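Local coordinates for protein beta-catenin homolog sys-1 (Caenorhabditis elegans, PDB 3C2G) that acts as a beta-catenin in the Wnt asymmetry pathway, binding the TCF factor POP-1 directly and activating or repressing target genes, at residues G456-R461 and T512-T517; T463-F468 and I526-V531; Q520-T525 and P563-N568; C551-L556 and R591-G596. One frame throughout, in Å; residues are numbered along the deposited sequence.

Contact 1 (G456-R461 and T512-T517); sequences GLLELR and TRTQST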
loop_
_atom_site.group_PDB
_atom_site.type_symbol
_atom_site.label_atom_id
_atom_site.label_comp_id
_atom_site.label_asym_id
_atom_site.label_seq_id
_atom_site.Cartn_x
_atom_site.Cartn_y
_atom_site.Cartn_z
ATOM N N GLY A 456 -8.545 -3.470 -12.907
ATOM C CA GLY A 456 -8.817 -4.634 -12.070
ATOM C C GLY A 456 -9.717 -5.709 -12.669
ATOM O O GLY A 456 -9.764 -6.832 -12.160
ATOM N N LEU A 457 -10.418 -5.370 -13.751
ATOM C CA LEU A 457 -11.431 -6.243 -14.346
ATOM C C LEU A 457 -10.957 -7.666 -14.680
ATOM O O LEU A 457 -11.675 -8.644 -14.429
ATOM C CB LEU A 457 -12.044 -5.577 -15.580
ATOM C CG LEU A 457 -13.378 -6.109 -16.096
ATOM C CD1 LEU A 457 -14.445 -6.142 -15.007
ATOM C CD2 LEU A 457 -13.845 -5.255 -17.266
ATOM N N LEU A 458 -9.755 -7.782 -15.232
ATOM C CA LEU A 458 -9.225 -9.078 -15.627
ATOM C C LEU A 458 -9.101 -10.035 -14.445
ATOM O O LEU A 458 -9.501 -11.200 -14.531
ATOM C CB LEU A 458 -7.872 -8.911 -16.316
ATOM C CG LEU A 458 -7.103 -10.179 -16.691
ATOM C CD1 LEU A 458 -7.943 -11.111 -17.609
ATOM C CD2 LEU A 458 -5.770 -9.825 -17.333
ATOM N N GLU A 459 -8.551 -9.526 -13.348
ATOM C CA GLU A 459 -8.294 -10.315 -12.163
ATOM C C GLU A 459 -9.607 -10.636 -11.468
ATOM O O GLU A 459 -9.740 -11.698 -10.862
ATOM C CB GLU A 459 -7.347 -9.567 -11.222
ATOM C CG GLU A 459 -6.824 -10.407 -10.048
ATOM C CD GLU A 459 -5.805 -9.688 -9.168
ATOM O OE1 GLU A 459 -5.029 -8.843 -9.681
ATOM O OE2 GLU A 459 -5.778 -9.991 -7.951
ATOM N N LEU A 460 -10.571 -9.721 -11.567
ATOM C CA LEU A 460 -11.907 -9.950 -11.046
ATOM C C LEU A 460 -12.624 -11.105 -11.762
ATOM O O LEU A 460 -13.234 -11.948 -11.120
ATOM C CB LEU A 460 -12.761 -8.684 -11.136
ATOM C CG LEU A 460 -14.226 -8.858 -10.699
ATOM C CD1 LEU A 460 -14.347 -9.314 -9.237
ATOM C CD2 LEU A 460 -15.030 -7.601 -10.918
ATOM N N ARG A 461 -12.559 -11.129 -13.087
ATOM C CA ARG A 461 -13.266 -12.137 -13.878
ATOM C C ARG A 461 -12.628 -13.501 -13.699
ATOM O O ARG A 461 -13.304 -14.513 -13.673
ATOM C CB ARG A 461 -13.314 -11.732 -15.355
ATOM C CG ARG A 461 -14.132 -10.480 -15.564
ATOM C CD ARG A 461 -14.234 -10.023 -16.997
ATOM N NE ARG A 461 -15.368 -9.111 -17.080
ATOM C CZ ARG A 461 -15.735 -8.428 -18.158
ATOM N NH1 ARG A 461 -15.043 -8.523 -19.290
ATOM N NH2 ARG A 461 -16.801 -7.642 -18.091
ATOM N N THR A 512 2.903 -8.598 -21.563
ATOM C CA THR A 512 3.535 -9.597 -20.693
ATOM C C THR A 512 3.162 -9.454 -19.213
ATOM O O THR A 512 3.270 -10.412 -18.451
ATOM C CB THR A 512 5.077 -9.595 -20.852
ATOM O OG1 THR A 512 5.573 -8.262 -20.672
ATOM C CG2 THR A 512 5.486 -10.104 -22.242
ATOM N N ARG A 513 2.730 -8.258 -18.815
ATOM C CA ARG A 513 2.195 -8.016 -17.477
ATOM C C ARG A 513 0.932 -8.843 -17.179
ATOM O O ARG A 513 0.755 -9.336 -16.066
ATOM C CB ARG A 513 1.875 -6.529 -17.289
ATOM C CG ARG A 513 2.835 -5.771 -16.368
ATOM C CD ARG A 513 2.108 -4.659 -15.581
ATOM N NE ARG A 513 1.184 -5.202 -14.573
ATOM C CZ ARG A 513 -0.149 -5.193 -14.659
ATOM N NH1 ARG A 513 -0.768 -4.654 -15.707
ATOM N NH2 ARG A 513 -0.872 -5.723 -13.680
ATOM N N THR A 514 0.067 -8.993 -18.178
ATOM C CA THR A 514 -1.245 -9.586 -17.971
ATOM C C THR A 514 -1.369 -11.016 -18.508
ATOM O O THR A 514 -2.413 -11.644 -18.352
ATOM C CB THR A 514 -2.356 -8.705 -18.580
ATOM O OG1 THR A 514 -2.193 -8.625 -20.001
ATOM C CG2 THR A 514 -2.325 -7.300 -17.976
ATOM N N GLN A 515 -0.294 -11.524 -19.111
ATOM C CA GLN A 515 -0.307 -12.814 -19.799
ATOM C C GLN A 515 -0.634 -13.986 -18.894
ATOM O O GLN A 515 -1.395 -14.880 -19.261
ATOM C CB GLN A 515 1.032 -13.061 -20.500
ATOM C CG GLN A 515 1.206 -12.241 -21.769
ATOM C CD GLN A 515 0.085 -12.476 -22.774
ATOM O OE1 GLN A 515 -0.043 -13.571 -23.331
ATOM N NE2 GLN A 515 -0.738 -11.449 -23.004
ATOM N N SER A 516 -0.037 -13.972 -17.716
ATOM C CA SER A 516 -0.255 -14.987 -16.718
ATOM C C SER A 516 -1.743 -15.068 -16.282
ATOM O O SER A 516 -2.318 -16.155 -16.201
ATOM C CB SER A 516 0.685 -14.712 -15.549
ATOM O OG SER A 516 0.365 -15.502 -14.433
ATOM N N THR A 517 -2.365 -13.920 -16.041
ATOM C CA THR A 517 -3.753 -13.868 -15.594
ATOM C C THR A 517 -4.738 -14.250 -16.703
ATOM O O THR A 517 -5.789 -14.836 -16.433
ATOM C CB THR A 517 -4.106 -12.476 -15.030
ATOM O OG1 THR A 517 -3.169 -12.132 -14.006
ATOM C CG2 THR A 517 -5.468 -12.479 -14.400
#
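Beside the packing of Leu458 on Thr517, the flat guanidinium of Arg461 carries Leu457 CD2 over one face, 3.8 Å above its plane. Its NE bonds to Cys446 O and its NH2 to Cys449 O, and the group also makes a cation-pi contact with Trp504. This is the start of helix 457-472 in the armadillo domain, set against the start of helix 515-535. Between the two segments the contact is apolar. Leu458 has CG anti to its backbone N (chi1 175°), which sends the branch out to the two threonines. It slides past Thr517 in the opposite direction, with CG 3.6 Å from Thr517 CG2. Trp504 and Val505 also touch Leu458. With an alanine here, Thr517 CG2 and Thr514 CB would probably lose the leucine branch they pack on. Thr514 turns OG1 back to Asn511 O, a hydrogen bond close by in its own turn. Glu459 brushes Thr517 with its backbone. Its carboxylate serves the bound POP-1 peptide, a separate chain, where a basic side chain pairs with OE2 in a salt bridge. Leu458 CD2 touches both threonines, Thr514 CB at 3.8 Å and Thr517 CB at 3.9 Å.

Contact 2 (T463-F468 and I526-V531); sequences TILRSF and ISLLLV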
loop_
_atom_site.group_PDB
_atom_site.type_symbol
_atom_site.label_atom_id
_atom_site.label_comp_id
_atom_site.label_asym_id
_atom_site.label_seq_id
_atom_site.Cartn_x
_atom_site.Cartn_y
_atom_site.Cartn_z
ATOM N N THR A 463 -11.173 -14.426 -10.911
ATOM C CA THR A 463 -11.513 -14.808 -9.531
ATOM C C THR A 463 -12.964 -15.275 -9.426
ATOM O O THR A 463 -13.284 -16.175 -8.656
ATOM C CB THR A 463 -11.266 -13.627 -8.550
ATOM O OG1 THR A 463 -9.899 -13.218 -8.640
ATOM C CG2 THR A 463 -11.559 -14.011 -7.106
ATOM N N ILE A 464 -13.840 -14.660 -10.208
ATOM C CA ILE A 464 -15.241 -15.051 -10.231
ATOM C C ILE A 464 -15.403 -16.482 -10.757
ATOM O O ILE A 464 -16.178 -17.264 -10.196
ATOM C CB ILE A 464 -16.078 -14.090 -11.072
ATOM C CG1 ILE A 464 -16.211 -12.743 -10.356
ATOM C CG2 ILE A 464 -17.457 -14.687 -11.352
ATOM C CD1 ILE A 464 -16.804 -11.649 -11.221
ATOM N N LEU A 465 -14.668 -16.824 -11.815
ATOM C CA LEU A 465 -14.763 -18.159 -12.383
ATOM C C LEU A 465 -14.380 -19.166 -11.316
ATOM O O LEU A 465 -15.029 -20.212 -11.167
ATOM C CB LEU A 465 -13.875 -18.322 -13.619
ATOM C CG LEU A 465 -14.215 -17.453 -14.821
ATOM C CD1 LEU A 465 -13.192 -17.675 -15.940
ATOM C CD2 LEU A 465 -15.638 -17.706 -15.316
ATOM N N ARG A 466 -13.337 -18.827 -10.567
ATOM C CA ARG A 466 -12.847 -19.684 -9.503
ATOM C C ARG A 466 -13.920 -19.880 -8.419
ATOM O O ARG A 466 -14.146 -20.995 -7.953
ATOM C CB ARG A 466 -11.567 -19.103 -8.906
ATOM C CG ARG A 466 -10.475 -20.128 -8.717
ATOM C CD ARG A 466 -10.515 -20.743 -7.361
ATOM N NE ARG A 466 -9.981 -22.103 -7.372
ATOM C CZ ARG A 466 -8.916 -22.487 -6.682
ATOM N NH1 ARG A 466 -8.265 -21.598 -5.933
ATOM N NH2 ARG A 466 -8.513 -23.751 -6.731
ATOM N N SER A 467 -14.580 -18.797 -8.034
ATOM C CA SER A 467 -15.661 -18.874 -7.064
ATOM C C SER A 467 -16.751 -19.871 -7.476
ATOM O O SER A 467 -17.198 -20.659 -6.652
ATOM C CB SER A 467 -16.261 -17.487 -6.809
ATOM O OG SER A 467 -15.409 -16.756 -5.948
ATOM N N PHE A 468 -17.167 -19.818 -8.741
ATOM C CA PHE A 468 -18.173 -20.718 -9.270
ATOM C C PHE A 468 -17.672 -22.151 -9.276
ATOM O O PHE A 468 -18.396 -23.062 -8.885
ATOM C CB PHE A 468 -18.606 -20.297 -10.674
ATOM C CG PHE A 468 -19.528 -19.122 -10.688
ATOM C CD1 PHE A 468 -20.728 -19.159 -9.995
ATOM C CD2 PHE A 468 -19.208 -17.970 -11.406
ATOM C CE1 PHE A 468 -21.589 -18.050 -10.006
ATOM C CE2 PHE A 468 -20.072 -16.859 -11.414
ATOM C CZ PHE A 468 -21.253 -16.904 -10.716
ATOM N N ILE A 526 -12.406 -23.381 -19.100
ATOM C CA ILE A 526 -12.502 -24.777 -19.514
ATOM C C ILE A 526 -12.935 -25.628 -18.306
ATOM O O ILE A 526 -13.805 -26.497 -18.400
ATOM C CB ILE A 526 -11.153 -25.281 -20.111
ATOM C CG1 ILE A 526 -10.741 -24.446 -21.332
ATOM C CG2 ILE A 526 -11.217 -26.769 -20.467
ATOM C CD1 ILE A 526 -11.862 -24.146 -22.320
ATOM N N SER A 527 -12.348 -25.326 -17.160
ATOM C CA SER A 527 -12.545 -26.124 -15.973
ATOM C C SER A 527 -13.937 -25.904 -15.388
ATOM O O SER A 527 -14.548 -26.821 -14.847
ATOM C CB SER A 527 -11.436 -25.803 -14.974
ATOM O OG SER A 527 -11.809 -26.156 -13.674
ATOM N N LEU A 528 -14.457 -24.693 -15.522
ATOM C CA LEU A 528 -15.809 -24.413 -15.055
ATOM C C LEU A 528 -16.888 -25.012 -15.980
ATOM O O LEU A 528 -17.966 -25.392 -15.515
ATOM C CB LEU A 528 -16.013 -22.907 -14.849
ATOM C CG LEU A 528 -17.396 -22.406 -14.424
ATOM C CD1 LEU A 528 -17.885 -23.073 -13.158
ATOM C CD2 LEU A 528 -17.381 -20.906 -14.257
ATOM N N LEU A 529 -16.616 -25.094 -17.276
ATOM C CA LEU A 529 -17.580 -25.693 -18.184
ATOM C C LEU A 529 -17.724 -27.191 -17.872
ATOM O O LEU A 529 -18.835 -27.727 -17.909
ATOM C CB LEU A 529 -17.198 -25.463 -19.635
ATOM C CG LEU A 529 -17.271 -24.018 -20.127
ATOM C CD1 LEU A 529 -16.719 -23.928 -21.543
ATOM C CD2 LEU A 529 -18.691 -23.453 -20.059
ATOM N N LEU A 530 -16.606 -27.831 -17.520
ATOM C CA LEU A 530 -16.587 -29.215 -17.045
ATOM C C LEU A 530 -17.396 -29.438 -15.763
ATOM O O LEU A 530 -18.237 -30.353 -15.687
ATOM C CB LEU A 530 -15.151 -29.675 -16.819
ATOM C CG LEU A 530 -14.409 -29.996 -18.113
ATOM C CD1 LEU A 530 -13.005 -30.441 -17.803
ATOM C CD2 LEU A 530 -15.160 -31.073 -18.934
ATOM N N VAL A 531 -17.128 -28.604 -14.762
ATOM C CA VAL A 531 -17.818 -28.679 -13.492
ATOM C C VAL A 531 -19.318 -28.521 -13.696
ATOM O O VAL A 531 -20.079 -29.304 -13.163
ATOM C CB VAL A 531 -17.263 -27.648 -12.475
ATOM C CG1 VAL A 531 -18.147 -27.560 -11.276
ATOM C CG2 VAL A 531 -15.846 -28.035 -12.045
#
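Leu465 and Phe468 meet Leu528 from a helical turn in which the shortest polar bond runs from Ser467 N to Thr463 O, 3.0 Å. The bond is part of helix 457-472. All the polar bonds of the two segments among themselves are of this backbone kind, and the touching side chains are apolar. Helix 515-535 brings Leu528 in from the other side. Its CG is anti to the backbone N (chi1 177°), and this carries both methyls across to the facing helix. CD2 meets Leu465 CD2 at 3.8 Å, where the two leucines cross at about a right angle. CD1 lies 3.8 Å from Phe468 CB, and CD2 is just as near that carbon. Phe468 therefore offers mainly the root of its side chain. Its ring leads away to Leu440 and Leu443 of helix 437-448. Leu465 also packs further along the same helix as Leu528, on Leu521 and Thr525. Cutting Leu528 back to an alanine is likely to leave Leu465 CD2 and Phe468 CB without their partner and open a gap between the two helices. All three touching residues are buried. Between these two segments the hold rests on shape and the exclusion of water; a polar link between the helices comes just before them, from Arg524 NH1 to Ser462 O.

Contact 3 (Q520-T525 and P563-N568); sequences QLVERT and PTFIHN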
loop_
_atom_site.group_PDB
_atom_site.type_symbol
_atom_site.label_atom_id
_atom_site.label_comp_id
_atom_site.label_asym_id
_atom_site.label_seq_id
_atom_site.Cartn_x
_atom_site.Cartn_y
_atom_site.Cartn_z
ATOM N N GLN A 520 -4.742 -17.966 -16.864
ATOM C CA GLN A 520 -5.519 -18.592 -15.784
ATOM C C GLN A 520 -7.035 -18.445 -15.961
ATOM O O GLN A 520 -7.785 -19.302 -15.516
ATOM C CB GLN A 520 -5.048 -18.186 -14.374
ATOM C CG GLN A 520 -5.567 -16.854 -13.854
ATOM C CD GLN A 520 -5.338 -16.628 -12.339
ATOM O OE1 GLN A 520 -4.677 -17.423 -11.655
ATOM N NE2 GLN A 520 -5.889 -15.522 -11.824
ATOM N N LEU A 521 -7.471 -17.380 -16.626
ATOM C CA LEU A 521 -8.887 -17.167 -16.916
ATOM C C LEU A 521 -9.373 -18.186 -17.936
ATOM O O LEU A 521 -10.490 -18.702 -17.826
ATOM C CB LEU A 521 -9.129 -15.749 -17.448
ATOM C CG LEU A 521 -10.589 -15.335 -17.652
ATOM C CD1 LEU A 521 -10.765 -13.872 -17.398
ATOM C CD2 LEU A 521 -11.103 -15.691 -19.046
ATOM N N VAL A 522 -8.531 -18.448 -18.934
ATOM C CA VAL A 522 -8.818 -19.405 -19.981
ATOM C C VAL A 522 -8.996 -20.801 -19.384
ATOM O O VAL A 522 -9.989 -21.486 -19.680
ATOM C CB VAL A 522 -7.704 -19.383 -21.051
ATOM C CG1 VAL A 522 -7.775 -20.600 -21.949
ATOM C CG2 VAL A 522 -7.808 -18.108 -21.876
ATOM N N GLU A 523 -8.048 -21.193 -18.525
ATOM C CA GLU A 523 -8.043 -22.508 -17.886
ATOM C C GLU A 523 -9.261 -22.679 -16.997
ATOM O O GLU A 523 -9.921 -23.723 -17.016
ATOM C CB GLU A 523 -6.767 -22.709 -17.060
ATOM C CG GLU A 523 -5.494 -22.809 -17.896
ATOM C CD GLU A 523 -4.222 -22.945 -17.060
ATOM O OE1 GLU A 523 -3.183 -22.361 -17.465
ATOM O OE2 GLU A 523 -4.253 -23.636 -16.004
ATOM N N ARG A 524 -9.568 -21.642 -16.230
ATOM C CA ARG A 524 -10.707 -21.681 -15.336
ATOM C C ARG A 524 -12.014 -21.769 -16.103
ATOM O O ARG A 524 -12.962 -22.373 -15.620
ATOM C CB ARG A 524 -10.691 -20.491 -14.366
ATOM C CG ARG A 524 -9.668 -20.664 -13.279
ATOM C CD ARG A 524 -9.457 -19.420 -12.471
ATOM N NE ARG A 524 -8.468 -19.660 -11.427
ATOM C CZ ARG A 524 -8.172 -18.791 -10.465
ATOM N NH1 ARG A 524 -8.805 -17.629 -10.413
ATOM N NH2 ARG A 524 -7.269 -19.096 -9.541
ATOM N N THR A 525 -12.055 -21.186 -17.297
ATOM C CA THR A 525 -13.222 -21.288 -18.149
ATOM C C THR A 525 -13.440 -22.754 -18.543
ATOM O O THR A 525 -14.523 -23.306 -18.341
ATOM C CB THR A 525 -13.067 -20.419 -19.413
ATOM O OG1 THR A 525 -12.944 -19.041 -19.037
ATOM C CG2 THR A 525 -14.257 -20.581 -20.319
ATOM N N PRO A 563 -0.533 -30.526 -17.759
ATOM C CA PRO A 563 -1.218 -31.783 -18.103
ATOM C C PRO A 563 -2.717 -31.789 -17.805
ATOM O O PRO A 563 -3.496 -32.411 -18.533
ATOM C CB PRO A 563 -0.504 -32.819 -17.233
ATOM C CG PRO A 563 -0.018 -32.046 -16.058
ATOM C CD PRO A 563 0.363 -30.690 -16.598
ATOM N N THR A 564 -3.107 -31.105 -16.738
ATOM C CA THR A 564 -4.502 -31.019 -16.342
ATOM C C THR A 564 -5.301 -30.122 -17.301
ATOM O O THR A 564 -6.498 -30.325 -17.494
ATOM C CB THR A 564 -4.637 -30.540 -14.869
ATOM O OG1 THR A 564 -6.020 -30.414 -14.521
ATOM C CG2 THR A 564 -3.940 -29.190 -14.650
ATOM N N PHE A 565 -4.626 -29.142 -17.898
ATOM C CA PHE A 565 -5.247 -28.243 -18.869
ATOM C C PHE A 565 -5.515 -28.976 -20.182
ATOM O O PHE A 565 -6.608 -28.877 -20.734
ATOM C CB PHE A 565 -4.376 -26.998 -19.090
ATOM C CG PHE A 565 -4.931 -26.027 -20.102
ATOM C CD1 PHE A 565 -6.221 -25.517 -19.976
ATOM C CD2 PHE A 565 -4.148 -25.603 -21.176
ATOM C CE1 PHE A 565 -6.731 -24.605 -20.912
ATOM C CE2 PHE A 565 -4.643 -24.698 -22.115
ATOM C CZ PHE A 565 -5.939 -24.199 -21.982
ATOM N N ILE A 566 -4.512 -29.713 -20.654
ATOM C CA ILE A 566 -4.611 -30.554 -21.842
ATOM C C ILE A 566 -5.753 -31.562 -21.708
ATOM O O ILE A 566 -6.599 -31.698 -22.605
ATOM C CB ILE A 566 -3.278 -31.310 -22.088
ATOM C CG1 ILE A 566 -2.147 -30.316 -22.392
ATOM C CG2 ILE A 566 -3.426 -32.352 -23.204
ATOM C CD1 ILE A 566 -0.763 -30.945 -22.432
ATOM N N HIS A 567 -5.769 -32.266 -20.583
ATOM C CA HIS A 567 -6.794 -33.260 -20.333
ATOM C C HIS A 567 -8.163 -32.596 -20.335
ATOM O O HIS A 567 -9.115 -33.149 -20.892
ATOM C CB HIS A 567 -6.550 -33.979 -19.007
ATOM C CG HIS A 567 -7.580 -35.021 -18.687
ATOM N ND1 HIS A 567 -7.647 -36.230 -19.349
ATOM C CD2 HIS A 567 -8.582 -35.035 -17.777
ATOM C CE1 HIS A 567 -8.650 -36.941 -18.864
ATOM N NE2 HIS A 567 -9.234 -36.239 -17.909
ATOM N N ASN A 568 -8.254 -31.410 -19.731
ATOM C CA ASN A 568 -9.530 -30.699 -19.643
ATOM C C ASN A 568 -10.030 -30.277 -21.025
ATOM O O ASN A 568 -11.212 -30.405 -21.357
ATOM C CB ASN A 568 -9.423 -29.497 -18.696
ATOM C CG ASN A 568 -9.604 -29.886 -17.237
ATOM O OD1 ASN A 568 -10.020 -31.003 -16.921
ATOM N ND2 ASN A 568 -9.310 -28.966 -16.346
#
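Glu523 lays its CG over one face of the Phe565 ring, 3.9 Å from the ring centroid and 28° off the normal, a CH-pi contact. It joins helix 515-535 to helix 563-579, two neighbouring helices of the armadillo domain. The approach is off-centre: CG is closest to Phe565 CD1, at 3.5 Å. The backbone adds to it, with Glu523 CA 3.9 Å from Phe565 CE1. Val522 comes in obliquely at the far end of the ring, where its CG1 lies 4.0 Å from Phe565 CZ. Phe565 reaches this place because its CG is anti to the backbone N (chi1 179°), which brings the ring against Val522 and Glu523. The glutamate chain crosses it at about a right angle and runs on extended, so that its CG methylene packs while the carboxylate goes on to polar partners. Those partners form the second shell. OE1 takes a hydrogen bond from Gln519 NE2, and OE2 makes a salt bridge with Lys562 NZ. Gripped by Gln519 from its own helix and by Lys562 just before the other, the carboxylate is likely to keep CG over the ring. Leu555 and Leu556 also touch Phe565. Behind the contact, Leu521 O accepts two bonds that arrive from opposite faces of its carbonyl plane: one from Thr525 N and one from Thr525 OG1, the latter 2.8 Å long.

Contact 4 (C551-L556 and R591-G596); sequences CPLNLL and RPMLEG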
loop_
_atom_site.group_PDB
_atom_site.type_symbol
_atom_site.label_atom_id
_atom_site.label_comp_id
_atom_site.label_asym_id
_atom_site.label_seq_id
_atom_site.Cartn_x
_atom_site.Cartn_y
_atom_site.Cartn_z
ATOM N N CYS A 551 -13.441 -23.695 -31.331
ATOM C CA CYS A 551 -12.750 -24.931 -30.957
ATOM C C CYS A 551 -11.712 -24.784 -29.839
ATOM O O CYS A 551 -10.629 -24.255 -30.077
ATOM C CB CYS A 551 -12.050 -25.509 -32.182
ATOM S SG CYS A 551 -11.400 -27.156 -31.863
ATOM N N PRO A 552 -12.030 -25.269 -28.625
ATOM C CA PRO A 552 -11.083 -25.181 -27.505
ATOM C C PRO A 552 -9.753 -25.876 -27.789
ATOM O O PRO A 552 -8.722 -25.437 -27.290
ATOM C CB PRO A 552 -11.819 -25.878 -26.357
ATOM C CG PRO A 552 -13.263 -25.777 -26.723
ATOM C CD PRO A 552 -13.294 -25.910 -28.215
ATOM N N LEU A 553 -9.776 -26.928 -28.608
ATOM C CA LEU A 553 -8.554 -27.643 -28.977
ATOM C C LEU A 553 -7.447 -26.708 -29.463
ATOM O O LEU A 553 -6.267 -26.947 -29.199
ATOM C CB LEU A 553 -8.833 -28.749 -30.005
ATOM C CG LEU A 553 -7.694 -29.742 -30.304
ATOM C CD1 LEU A 553 -7.051 -30.319 -29.020
ATOM C CD2 LEU A 553 -8.150 -30.876 -31.218
ATOM N N ASN A 554 -7.840 -25.626 -30.132
ATOM C CA ASN A 554 -6.894 -24.620 -30.625
ATOM C C ASN A 554 -6.134 -23.869 -29.512
ATOM O O ASN A 554 -5.139 -23.197 -29.781
ATOM C CB ASN A 554 -7.601 -23.643 -31.577
ATOM C CG ASN A 554 -8.061 -24.309 -32.878
ATOM O OD1 ASN A 554 -7.421 -25.233 -33.386
ATOM N ND2 ASN A 554 -9.180 -23.836 -33.421
ATOM N N LEU A 555 -6.606 -23.991 -28.271
ATOM C CA LEU A 555 -5.885 -23.484 -27.097
ATOM C C LEU A 555 -4.553 -24.209 -26.876
ATOM O O LEU A 555 -3.687 -23.725 -26.152
ATOM C CB LEU A 555 -6.743 -23.658 -25.846
ATOM C CG LEU A 555 -7.582 -22.552 -25.206
ATOM C CD1 LEU A 555 -7.878 -21.364 -26.116
ATOM C CD2 LEU A 555 -8.874 -23.183 -24.702
ATOM N N LEU A 556 -4.410 -25.379 -27.489
ATOM C CA LEU A 556 -3.242 -26.226 -27.280
ATOM C C LEU A 556 -2.205 -26.042 -28.364
ATOM O O LEU A 556 -1.149 -26.663 -28.316
ATOM C CB LEU A 556 -3.638 -27.698 -27.229
ATOM C CG LEU A 556 -4.587 -28.192 -26.142
ATOM C CD1 LEU A 556 -4.658 -29.710 -26.212
ATOM C CD2 LEU A 556 -4.152 -27.737 -24.766
ATOM N N ARG A 591 -4.694 -31.449 -36.816
ATOM C CA ARG A 591 -4.906 -32.883 -36.680
ATOM C C ARG A 591 -3.653 -33.688 -36.261
ATOM O O ARG A 591 -3.752 -34.542 -35.379
ATOM C CB ARG A 591 -5.535 -33.450 -37.957
ATOM C CG ARG A 591 -6.254 -34.762 -37.736
ATOM C CD ARG A 591 -6.526 -35.501 -39.036
ATOM N NE ARG A 591 -6.871 -36.894 -38.762
ATOM C CZ ARG A 591 -8.112 -37.371 -38.697
ATOM N NH1 ARG A 591 -9.161 -36.580 -38.905
ATOM N NH2 ARG A 591 -8.303 -38.654 -38.430
ATOM N N PRO A 592 -2.480 -33.433 -36.890
ATOM C CA PRO A 592 -1.275 -34.170 -36.480
ATOM C C PRO A 592 -0.897 -33.939 -35.022
ATOM O O PRO A 592 -0.379 -34.847 -34.368
ATOM C CB PRO A 592 -0.180 -33.608 -37.400
ATOM C CG PRO A 592 -0.907 -33.060 -38.564
ATOM C CD PRO A 592 -2.184 -32.510 -38.003
HETATM N N MSE A 593 -1.158 -32.739 -34.518
HETATM C CA MSE A 593 -0.943 -32.461 -33.105
HETATM C C MSE A 593 -1.826 -33.326 -32.201
HETATM O O MSE A 593 -1.368 -33.827 -31.175
HETATM C CB MSE A 593 -1.171 -30.989 -32.804
HETATM C CG MSE A 593 -0.699 -30.604 -31.429
HETATM SE SE MSE A 593 -2.037 -29.555 -30.494
HETATM C CE MSE A 593 -3.419 -30.909 -30.210
ATOM N N LEU A 594 -3.085 -33.499 -32.586
ATOM C CA LEU A 594 -4.006 -34.332 -31.823
ATOM C C LEU A 594 -3.602 -35.808 -31.883
ATOM O O LEU A 594 -3.756 -36.533 -30.903
ATOM C CB LEU A 594 -5.448 -34.129 -32.303
ATOM C CG LEU A 594 -6.579 -34.949 -31.673
ATOM C CD1 LEU A 594 -6.657 -34.741 -30.172
ATOM C CD2 LEU A 594 -7.896 -34.596 -32.327
ATOM N N GLU A 595 -3.083 -36.243 -33.030
ATOM C CA GLU A 595 -2.599 -37.616 -33.181
ATOM C C GLU A 595 -1.396 -37.829 -32.273
ATOM O O GLU A 595 -1.304 -38.847 -31.584
ATOM C CB GLU A 595 -2.254 -37.938 -34.640
ATOM N N GLY A 596 -0.497 -36.845 -32.257
ATOM C CA GLY A 596 0.622 -36.819 -31.318
ATOM C C GLY A 596 0.203 -37.087 -29.881
ATOM O O GLY A 596 0.868 -37.844 -29.170
#
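Met593, a selenomethionine in this crystal, faces the turn 551-556 with CB. From there CG stands anti to the backbone N (chi1 -169°), and the chain then bends at its second and third torsions. The bends bring SE to Leu556 and CE to Leu553; the Met593 and Leu553 side chains slide past each other in opposite directions. SE lies 3.7 Å from Leu556 O and 4.1 Å from Leu556 CB. At the tip, CE packs on Leu553 CD1 at 3.9 Å. Leu553 thus has a partner for each methyl, because its CD2 is 3.9 Å from Leu594 CD2; those two leucines cross at about a right angle. The contact is wholly apolar apart from the selenium beside the carbonyl. The turn is a short 3-10 segment between helices 539-544 and 563-579, and it packs on helix 591-598 near the C-terminal end of the armadillo domain. Helix 563-579 packs against both sides of the contact: its Val569 touches Leu556 and its Leu570 touches Leu594.

Helix 515-535 is common to contacts 1, 2 and 3. It packs on helix 457-472 in contacts 1 and 2, and on helix 563-579 in contact 3. Contact 1 lies at the surface, where threonines meet a leucine and a nearby carboxylate serves the bound peptide. Contact 2 is buried and apolar, mostly between aliphatic carbons. Contact 3, about 10 Å from contact 2 between centres, is also buried but adds an aromatic face and a charged glutamate. Contact 4 is buried too and joins a 3-10 turn to a helix instead of two long helices. Leu555 of that turn touches Val522 and Phe565 of contact 3, and also Ile526 of contact 2.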